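Local coordinates for protein polyisoprenyl-teichoic acid--peptidoglycan teichoic acid transferase TagV (Bacillus subtilis, PDB 6UF3) that belongs to the LytR-CpsA-Psr family of bacterial cell-envelope proteins and folds around a mixed beta-sheet with helices packed against it, at residues 9-14 and 66-71; 29-34 and 38-43; 145-150 and 165-170. One frame throughout, in Å; residues are numbered along the deposited sequence.

Interaction 1 (9-14 and 66-71); sequences LFMGIE and AAYSKG
The ring of Tyr68 takes Ile13 over one face and the sulfur of Met11 at its edge; both side chains come from strand 6-13. The tyrosine can be followed outward atom by atom. At CB the chain leaves the loop with CG anti to the backbone N (chi1 -157°), which carries the ring across to the strand. Beyond CG the ring meets its partners by an edge and by a face. Along the edge, CD2 and CE2 come to the sulfur of Met11, with SD 4.1 Å from CE2 and near the plane of the ring, an edge-on Met-aromatic contact; a bend at chi3 then turns the methionine methyl away from the tyrosine. Over one face lies Ile13 CG2, 4.1 Å from the ring centroid and almost exactly on its normal, a CH-pi contact. Farther out over the same face, Ile13 CD1 lies 3.7 Å from Tyr68 CE1 and, at the tip, 3.7 Å from OH. Because Ile13 CG1 is set between its own backbone N and carbonyl carbon (chi1 67°), both methyls of the isoleucine reach this one face. Packing alone, without a hydrogen bond between the segments, makes this contact, which is buried and small at 147 Å². The loop behind the ring is wound into a helix-like turn, where Ser69 OG donates to Ala66 O at 2.6 Å. The turn leads directly into helix 72-84, whose Lys73 and Thr76 touch Tyr68; Thr93 of strand 90-94 adjoins both the tyrosine and Met11, while Ile13 also leans on Ser25 of strand 25-34.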
loop_
_atom_site.group_PDB
_atom_site.type_symbol
_atom_site.label_atom_id
_atom_site.label_comp_id
_atom_site.label_asym_id
_atom_site.label_seq_id
_atom_site.Cartn_x
_atom_site.Cartn_y
_atom_site.Cartn_z
ATOM N N LEU A 9 -3.321 -6.044 -2.589
ATOM C CA LEU A 9 -2.163 -5.685 -1.777
ATOM C C LEU A 9 -1.233 -4.816 -2.613
ATOM O O LEU A 9 -0.785 -5.230 -3.692
ATOM C CB LEU A 9 -1.411 -6.926 -1.278
ATOM C CG LEU A 9 -0.058 -6.638 -0.589
ATOM C CD1 LEU A 9 -0.218 -5.808 0.693
ATOM C CD2 LEU A 9 0.704 -7.956 -0.270
ATOM N N PHE A 10 -0.935 -3.625 -2.105
ATOM C CA PHE A 10 0.016 -2.701 -2.700
ATOM C C PHE A 10 1.331 -2.811 -1.944
ATOM O O PHE A 10 1.368 -2.622 -0.727
ATOM C CB PHE A 10 -0.505 -1.262 -2.623
ATOM C CG PHE A 10 -1.723 -1.001 -3.470
ATOM C CD1 PHE A 10 -2.997 -1.214 -2.958
ATOM C CD2 PHE A 10 -1.592 -0.522 -4.766
ATOM C CE1 PHE A 10 -4.125 -0.968 -3.733
ATOM C CE2 PHE A 10 -2.709 -0.287 -5.545
ATOM C CZ PHE A 10 -3.975 -0.501 -5.020
ATOM N N MET A 11 2.401 -3.125 -2.669
ATOM C CA MET A 11 3.744 -3.284 -2.121
ATOM C C MET A 11 4.635 -2.205 -2.719
ATOM O O MET A 11 4.726 -2.080 -3.948
ATOM C CB MET A 11 4.292 -4.680 -2.433
ATOM C CG MET A 11 3.574 -5.789 -1.678
ATOM S SD MET A 11 3.880 -7.437 -2.385
ATOM C CE MET A 11 2.732 -7.418 -3.766
ATOM N N GLY A 12 5.252 -1.403 -1.856
ATOM C CA GLY A 12 6.287 -0.470 -2.257
ATOM C C GLY A 12 7.645 -0.979 -1.790
ATOM O O GLY A 12 7.817 -1.298 -0.614
ATOM N N ILE A 13 8.584 -1.069 -2.737
ATOM C CA ILE A 13 9.917 -1.599 -2.464
ATOM C C ILE A 13 10.969 -0.682 -3.077
ATOM O O ILE A 13 10.675 0.192 -3.890
ATOM C CB ILE A 13 10.089 -3.034 -2.996
ATOM C CG1 ILE A 13 10.056 -3.032 -4.520
ATOM C CG2 ILE A 13 9.009 -3.957 -2.441
ATOM C CD1 ILE A 13 10.355 -4.382 -5.110
ATOM N N GLU A 14 12.216 -0.880 -2.656
ATOM C CA GLU A 14 13.344 -0.189 -3.269
ATOM C C GLU A 14 14.004 -1.058 -4.333
ATOM O O GLU A 14 14.098 -0.658 -5.500
ATOM C CB GLU A 14 14.371 0.229 -2.203
ATOM C CG GLU A 14 15.601 0.912 -2.786
ATOM C CD GLU A 14 16.495 1.549 -1.733
ATOM O OE1 GLU A 14 16.124 1.547 -0.540
ATOM O OE2 GLU A 14 17.574 2.058 -2.108
ATOM N N ALA A 66 10.487 -8.244 6.032
ATOM C CA ALA A 66 11.459 -9.231 5.575
ATOM C C ALA A 66 10.841 -10.270 4.648
ATOM O O ALA A 66 11.590 -10.978 3.962
ATOM C CB ALA A 66 12.116 -9.926 6.770
ATOM N N ALA A 67 9.504 -10.374 4.598
ATOM C CA ALA A 67 8.891 -11.411 3.768
ATOM C C ALA A 67 9.308 -11.278 2.309
ATOM O O ALA A 67 9.594 -12.277 1.647
ATOM C CB ALA A 67 7.365 -11.364 3.881
ATOM N N TYR A 68 9.319 -10.051 1.781
ATOM C CA TYR A 68 9.684 -9.863 0.382
ATOM C C TYR A 68 11.123 -10.269 0.139
ATOM O O TYR A 68 11.461 -10.735 -0.952
ATOM C CB TYR A 68 9.454 -8.406 -0.033
ATOM C CG TYR A 68 9.256 -8.207 -1.523
ATOM C CD1 TYR A 68 10.340 -8.016 -2.356
ATOM C CD2 TYR A 68 7.985 -8.193 -2.086
ATOM C CE1 TYR A 68 10.183 -7.836 -3.722
ATOM C CE2 TYR A 68 7.814 -8.008 -3.460
ATOM C CZ TYR A 68 8.915 -7.831 -4.267
ATOM O OH TYR A 68 8.773 -7.646 -5.631
ATOM N N SER A 69 11.978 -10.116 1.151
ATOM C CA SER A 69 13.368 -10.506 1.015
ATOM C C SER A 69 13.571 -11.998 1.217
ATOM O O SER A 69 14.695 -12.481 1.054
ATOM C CB SER A 69 14.224 -9.743 2.024
ATOM O OG SER A 69 14.040 -10.293 3.316
ATOM N N LYS A 70 12.524 -12.732 1.581
ATOM C CA LYS A 70 12.639 -14.157 1.873
ATOM C C LYS A 70 11.587 -14.943 1.106
ATOM O O LYS A 70 10.828 -15.737 1.668
ATOM C CB LYS A 70 12.530 -14.378 3.377
ATOM C CG LYS A 70 13.662 -13.726 4.154
ATOM C CD LYS A 70 13.638 -14.137 5.603
ATOM C CE LYS A 70 14.735 -13.444 6.393
ATOM N NZ LYS A 70 16.064 -13.601 5.759
ATOM N N GLY A 71 11.522 -14.715 -0.206
ATOM C CA GLY A 71 10.567 -15.402 -1.055
ATOM C C GLY A 71 9.823 -14.504 -2.028
ATOM O O GLY A 71 9.005 -14.982 -2.820
#

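Interaction 2 (29-34 and 38-43); sequences IVVTLD and KTMKML
Val31 and Met42 face each other as a non-hydrogen-bonded pair in the closely packed part of this contact, two antiparallel strands whose axes come within 4.6 Å. Val31 CG2 lies 4.0 Å from Met42 CE, and its other branch, CG1, turns to Met40 SD. Ile29 puts CG2 against Met42 CG at 3.7 Å, and a bend at chi3 then brings the methionine methyl round to the valine. Leu33 and Met40 run alongside each other, CG to CG at 4.2 Å. Helix 158-177 packs on Ile29 and Met42 through Leu168, and Tyr211 lies against Leu33 and Met40 toward the turn. Strands 25-34 and 39-44 form a beta hairpin, closed by a G1 beta bulge in which Lys38 and Thr39 both face Asp34. Six backbone hydrogen bonds, in reciprocal pairs at Val30-Leu43, Thr32-Lys41 and Asp34-Thr39, join the strands; that from Asp34 N to Thr39 O, 3.0 Å long, is nearly straight at 173°. The other face is apolar at Val30 and Leu43, where Val249 packs on Leu43, but turns polar and wetter toward the hairpin end. Thr32 OG1 sits 3.3 Å from Lys41 CB and is hydrogen-bonded to His256 of helix 243-257; Thr39 OG1 bonds to the same imidazole, so one ring ties the two strands. Lys41 carries its amine to a salt bridge with Asp220. Asp34 and Thr39 share a water, which donates to Asp34 OD2 at 2.9 Å and lies 2.7 Å from Thr39 OG1, while Asn37 ND2 binds the same carboxylate oxygen. Exposed Lys38 reaches Ile210 O with its amine.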
loop_
_atom_site.group_PDB
_atom_site.type_symbol
_atom_site.label_atom_id
_atom_site.label_comp_id
_atom_site.label_asym_id
_atom_site.label_seq_id
_atom_site.Cartn_x
_atom_site.Cartn_y
_atom_site.Cartn_z
ATOM N N ILE A 29 0.062 -1.873 1.837
ATOM C CA ILE A 29 -1.293 -1.358 2.011
ATOM C C ILE A 29 -2.279 -2.329 1.382
ATOM O O ILE A 29 -2.143 -2.685 0.210
ATOM C CB ILE A 29 -1.455 0.036 1.388
ATOM C CG1 ILE A 29 -0.471 1.022 2.020
ATOM C CG2 ILE A 29 -2.898 0.516 1.595
ATOM C CD1 ILE A 29 -0.324 2.339 1.269
ATOM N N VAL A 30 -3.288 -2.732 2.146
ATOM C CA VAL A 30 -4.347 -3.611 1.666
ATOM C C VAL A 30 -5.601 -2.775 1.455
ATOM O O VAL A 30 -5.978 -1.985 2.329
ATOM C CB VAL A 30 -4.617 -4.744 2.666
ATOM C CG1 VAL A 30 -5.865 -5.516 2.289
ATOM C CG2 VAL A 30 -3.399 -5.682 2.693
ATOM N N VAL A 31 -6.238 -2.942 0.298
ATOM C CA VAL A 31 -7.541 -2.335 0.021
ATOM C C VAL A 31 -8.516 -3.466 -0.263
ATOM O O VAL A 31 -8.202 -4.378 -1.035
ATOM C CB VAL A 31 -7.469 -1.359 -1.169
ATOM C CG1 VAL A 31 -8.871 -0.842 -1.537
ATOM C CG2 VAL A 31 -6.535 -0.203 -0.854
ATOM N N THR A 32 -9.688 -3.431 0.372
ATOM C CA THR A 32 -10.755 -4.366 0.041
ATOM C C THR A 32 -11.876 -3.598 -0.657
ATOM O O THR A 32 -12.137 -2.438 -0.336
ATOM C CB THR A 32 -11.278 -5.122 1.276
ATOM O OG1 THR A 32 -11.691 -4.197 2.287
ATOM C CG2 THR A 32 -10.175 -6.005 1.871
ATOM N N LEU A 33 -12.500 -4.233 -1.636
ATOM C CA LEU A 33 -13.482 -3.574 -2.492
ATOM C C LEU A 33 -14.741 -4.422 -2.567
ATOM O O LEU A 33 -14.679 -5.648 -2.720
ATOM C CB LEU A 33 -12.912 -3.336 -3.906
ATOM C CG LEU A 33 -11.666 -2.451 -4.055
ATOM C CD1 LEU A 33 -10.376 -3.287 -3.989
ATOM C CD2 LEU A 33 -11.704 -1.677 -5.355
ATOM N N ASP A 34 -15.896 -3.757 -2.443
ATOM C CA ASP A 34 -17.194 -4.387 -2.654
ATOM C C ASP A 34 -17.824 -3.620 -3.808
ATOM O O ASP A 34 -18.498 -2.590 -3.594
ATOM C CB ASP A 34 -18.045 -4.343 -1.386
ATOM C CG ASP A 34 -19.360 -5.082 -1.534
ATOM O OD1 ASP A 34 -19.635 -5.625 -2.625
ATOM O OD2 ASP A 34 -20.131 -5.105 -0.552
ATOM N N LYS A 38 -20.197 -0.344 -4.255
ATOM C CA LYS A 38 -19.294 0.794 -4.436
ATOM C C LYS A 38 -18.631 1.204 -3.123
ATOM O O LYS A 38 -18.564 2.389 -2.786
ATOM C CB LYS A 38 -20.030 1.989 -5.061
ATOM C CG LYS A 38 -20.545 1.745 -6.456
ATOM C CD LYS A 38 -21.539 2.829 -6.853
ATOM C CE LYS A 38 -21.298 3.338 -8.261
ATOM N NZ LYS A 38 -21.168 2.231 -9.256
ATOM N N THR A 39 -18.120 0.218 -2.372
ATOM C CA THR A 39 -17.450 0.546 -1.118
ATOM C C THR A 39 -16.013 0.038 -1.124
ATOM O O THR A 39 -15.655 -0.854 -1.901
ATOM C CB THR A 39 -18.190 -0.027 0.102
ATOM O OG1 THR A 39 -18.304 -1.449 -0.021
ATOM C CG2 THR A 39 -19.593 0.591 0.212
ATOM N N MET A 40 -15.203 0.638 -0.243
ATOM C CA MET A 40 -13.790 0.303 -0.065
ATOM C C MET A 40 -13.387 0.390 1.401
ATOM O O MET A 40 -13.878 1.231 2.152
ATOM C CB MET A 40 -12.850 1.255 -0.822
ATOM C CG MET A 40 -12.856 1.169 -2.324
ATOM S SD MET A 40 -11.404 2.054 -2.957
ATOM C CE MET A 40 -12.016 2.500 -4.586
ATOM N N LYS A 41 -12.420 -0.451 1.782
ATOM C CA LYS A 41 -11.742 -0.337 3.066
ATOM C C LYS A 41 -10.242 -0.367 2.812
ATOM O O LYS A 41 -9.796 -0.889 1.787
ATOM C CB LYS A 41 -12.145 -1.457 4.030
ATOM C CG LYS A 41 -13.645 -1.511 4.245
ATOM C CD LYS A 41 -14.042 -2.320 5.478
ATOM C CE LYS A 41 -15.543 -2.448 5.572
ATOM N NZ LYS A 41 -16.232 -1.148 5.822
ATOM N N MET A 42 -9.475 0.230 3.730
ATOM C CA MET A 42 -8.031 0.367 3.548
ATOM C C MET A 42 -7.310 0.166 4.871
ATOM O O MET A 42 -7.778 0.623 5.913
ATOM C CB MET A 42 -7.659 1.748 2.959
ATOM C CG MET A 42 -6.141 1.907 2.705
ATOM S SD MET A 42 -5.632 3.511 2.056
ATOM C CE MET A 42 -6.534 3.547 0.507
ATOM N N LEU A 43 -6.160 -0.515 4.813
ATOM C CA LEU A 43 -5.366 -0.813 5.993
ATOM C C LEU A 43 -3.889 -0.816 5.613
ATOM O O LEU A 43 -3.502 -1.567 4.720
ATOM C CB LEU A 43 -5.785 -2.179 6.544
ATOM C CG LEU A 43 -4.995 -2.895 7.630
ATOM C CD1 LEU A 43 -5.290 -2.273 8.990
ATOM C CD2 LEU A 43 -5.362 -4.357 7.605
HETATM O O HOH W 1 -20.090 -2.940 1.308
#

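Interaction 3 (145-150 and 165-170); sequences AYARMR and KQILNA
Where the last turn of helix 140-148 passes helix 158-177, Ala147 and Ile167 bring their CA atoms to 7.9 Å of each other. Between them Ile167 extends its CD1 methyl, which lies 3.7 Å from Ala147 CB and also meets the ring of Tyr146 at its edge, 4.2 Å from CD2. Tyr146 and Ile167 pass one another head to tail, and the ring runs on beyond the methyl to Gln166. There Tyr146 OH donates a 2.8 Å hydrogen bond to Gln166 OE1. The contact joins two helices consecutive in the chain, 140-148 and 158-177, through a small apolar patch and one side-chain hydrogen bond. Tyr146 CG is anti to the backbone N (chi1 -170°), which sends the hydroxyl across to the second helix. The acceptor oxygen lies near the plane of the ring, yet ring and amide are turned 43° apart, and the hydroxyl stands 30° out of the carbonyl plane. Gln166 NE2 is bonded to Asp112 O, so both ends of the amide are held and its flip is fixed. Val111 and Val113 of strand 109-113 pack against the phenol, and Arg163 NH1 binds Tyr146 O and Met149 O where the first helix ends.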
loop_
_atom_site.group_PDB
_atom_site.type_symbol
_atom_site.label_atom_id
_atom_site.label_comp_id
_atom_site.label_asym_id
_atom_site.label_seq_id
_atom_site.Cartn_x
_atom_site.Cartn_y
_atom_site.Cartn_z
ATOM N N ALA A 145 10.132 11.541 -2.473
ATOM C CA ALA A 145 10.766 12.112 -1.287
ATOM C C ALA A 145 9.758 12.287 -0.157
ATOM O O ALA A 145 10.084 12.075 1.017
ATOM C CB ALA A 145 11.434 13.447 -1.624
ATOM N N TYR A 146 8.529 12.683 -0.499
ATOM C CA TYR A 146 7.458 12.794 0.484
ATOM C C TYR A 146 7.184 11.452 1.154
ATOM O O TYR A 146 7.027 11.382 2.381
ATOM C CB TYR A 146 6.198 13.324 -0.211
ATOM C CG TYR A 146 5.062 13.710 0.707
ATOM C CD1 TYR A 146 5.119 14.874 1.458
ATOM C CD2 TYR A 146 3.923 12.912 0.809
ATOM C CE1 TYR A 146 4.075 15.241 2.285
ATOM C CE2 TYR A 146 2.871 13.268 1.641
ATOM C CZ TYR A 146 2.956 14.434 2.374
ATOM O OH TYR A 146 1.930 14.808 3.205
ATOM N N ALA A 147 7.134 10.377 0.360
ATOM C CA ALA A 147 6.845 9.051 0.902
ATOM C C ALA A 147 7.986 8.525 1.754
ATOM O O ALA A 147 7.747 7.754 2.690
ATOM C CB ALA A 147 6.561 8.062 -0.227
ATOM N N ARG A 148 9.222 8.932 1.456
ATOM C CA ARG A 148 10.393 8.352 2.109
ATOM C C ARG A 148 10.815 9.081 3.378
ATOM O O ARG A 148 11.570 8.506 4.174
ATOM C CB ARG A 148 11.580 8.325 1.141
ATOM C CG ARG A 148 11.437 7.328 0.008
ATOM C CD ARG A 148 12.591 7.448 -0.978
ATOM N NE ARG A 148 13.844 6.917 -0.441
ATOM C CZ ARG A 148 15.044 7.208 -0.931
ATOM N NH1 ARG A 148 15.157 8.034 -1.967
ATOM N NH2 ARG A 148 16.130 6.681 -0.382
ATOM N N MET A 149 10.359 10.316 3.588
ATOM C CA MET A 149 10.848 11.111 4.707
ATOM C C MET A 149 10.613 10.398 6.033
ATOM O O MET A 149 9.555 9.802 6.255
ATOM C CB MET A 149 10.172 12.481 4.727
ATOM C CG MET A 149 10.736 13.426 5.776
ATOM S SD MET A 149 9.881 13.324 7.362
ATOM C CE MET A 149 8.391 14.250 6.988
ATOM N N ARG A 150 11.615 10.464 6.912
ATOM C CA ARG A 150 11.566 9.826 8.225
ATOM C C ARG A 150 12.185 10.768 9.246
ATOM O O ARG A 150 13.343 11.171 9.096
ATOM C CB ARG A 150 12.305 8.483 8.219
ATOM N N LYS A 165 -0.481 6.336 2.709
ATOM C CA LYS A 165 -1.920 6.233 2.505
ATOM C C LYS A 165 -2.463 7.503 1.870
ATOM O O LYS A 165 -3.381 7.446 1.048
ATOM C CB LYS A 165 -2.623 5.926 3.824
ATOM C CG LYS A 165 -2.566 4.438 4.188
ATOM C CD LYS A 165 -3.395 4.129 5.425
ATOM C CE LYS A 165 -2.713 4.657 6.684
ATOM N NZ LYS A 165 -3.531 4.422 7.915
ATOM N N GLN A 166 -1.900 8.658 2.232
ATOM C CA GLN A 166 -2.290 9.915 1.582
ATOM C C GLN A 166 -2.061 9.868 0.073
ATOM O O GLN A 166 -2.904 10.327 -0.717
ATOM C CB GLN A 166 -1.497 11.067 2.192
ATOM C CG GLN A 166 -2.310 12.242 2.649
ATOM C CD GLN A 166 -1.439 13.322 3.254
ATOM O OE1 GLN A 166 -0.256 13.104 3.523
ATOM N NE2 GLN A 166 -2.014 14.496 3.459
ATOM N N ILE A 167 -0.907 9.343 -0.347
ATOM C CA ILE A 167 -0.608 9.226 -1.775
ATOM C C ILE A 167 -1.615 8.307 -2.456
ATOM O O ILE A 167 -2.147 8.619 -3.530
ATOM C CB ILE A 167 0.837 8.729 -1.972
ATOM C CG1 ILE A 167 1.821 9.836 -1.598
ATOM C CG2 ILE A 167 1.082 8.235 -3.408
ATOM C CD1 ILE A 167 3.189 9.308 -1.204
ATOM N N LEU A 168 -1.878 7.142 -1.848
ATOM C CA LEU A 168 -2.815 6.209 -2.470
ATOM C C LEU A 168 -4.223 6.796 -2.538
ATOM O O LEU A 168 -4.931 6.612 -3.533
ATOM C CB LEU A 168 -2.827 4.880 -1.717
ATOM C CG LEU A 168 -3.703 3.757 -2.275
ATOM C CD1 LEU A 168 -3.358 3.432 -3.717
ATOM C CD2 LEU A 168 -3.519 2.511 -1.374
ATOM N N ASN A 169 -4.644 7.504 -1.488
ATOM C CA ASN A 169 -5.941 8.174 -1.516
ATOM C C ASN A 169 -5.999 9.189 -2.645
ATOM O O ASN A 169 -7.028 9.319 -3.322
ATOM C CB ASN A 169 -6.219 8.875 -0.182
ATOM C CG ASN A 169 -6.623 7.905 0.927
ATOM O OD1 ASN A 169 -7.032 6.779 0.664
ATOM N ND2 ASN A 169 -6.508 8.350 2.167
ATOM N N ALA A 170 -4.904 9.926 -2.860
ATOM C CA ALA A 170 -4.901 10.924 -3.929
ATOM C C ALA A 170 -5.013 10.268 -5.299
ATOM O O ALA A 170 -5.704 10.781 -6.192
ATOM C CB ALA A 170 -3.638 11.779 -3.833
#

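How the interactions relate
Interactions 1 and 2 belong to one sheet: strands 6-13 and 25-34 are neighbours, with a probable hydrogen bond from Phe10 N to Ile29 O at 2.8 Å. They lie on opposite sides of the chain's centre, about 20 Å apart between contact centres. Interaction 3 joins helices instead, but helix 158-177 returns to the sheet through Leu168, which packs on Phe10, Ile29 and Met42. Interaction 1 is buried and relies on packing alone; interaction 2 is a mostly buried backbone ladder whose turn end meets water; interaction 3, only partly buried, adds one side-chain hydrogen bond to a little apolar packing. Interaction 2 buries by far the most surface.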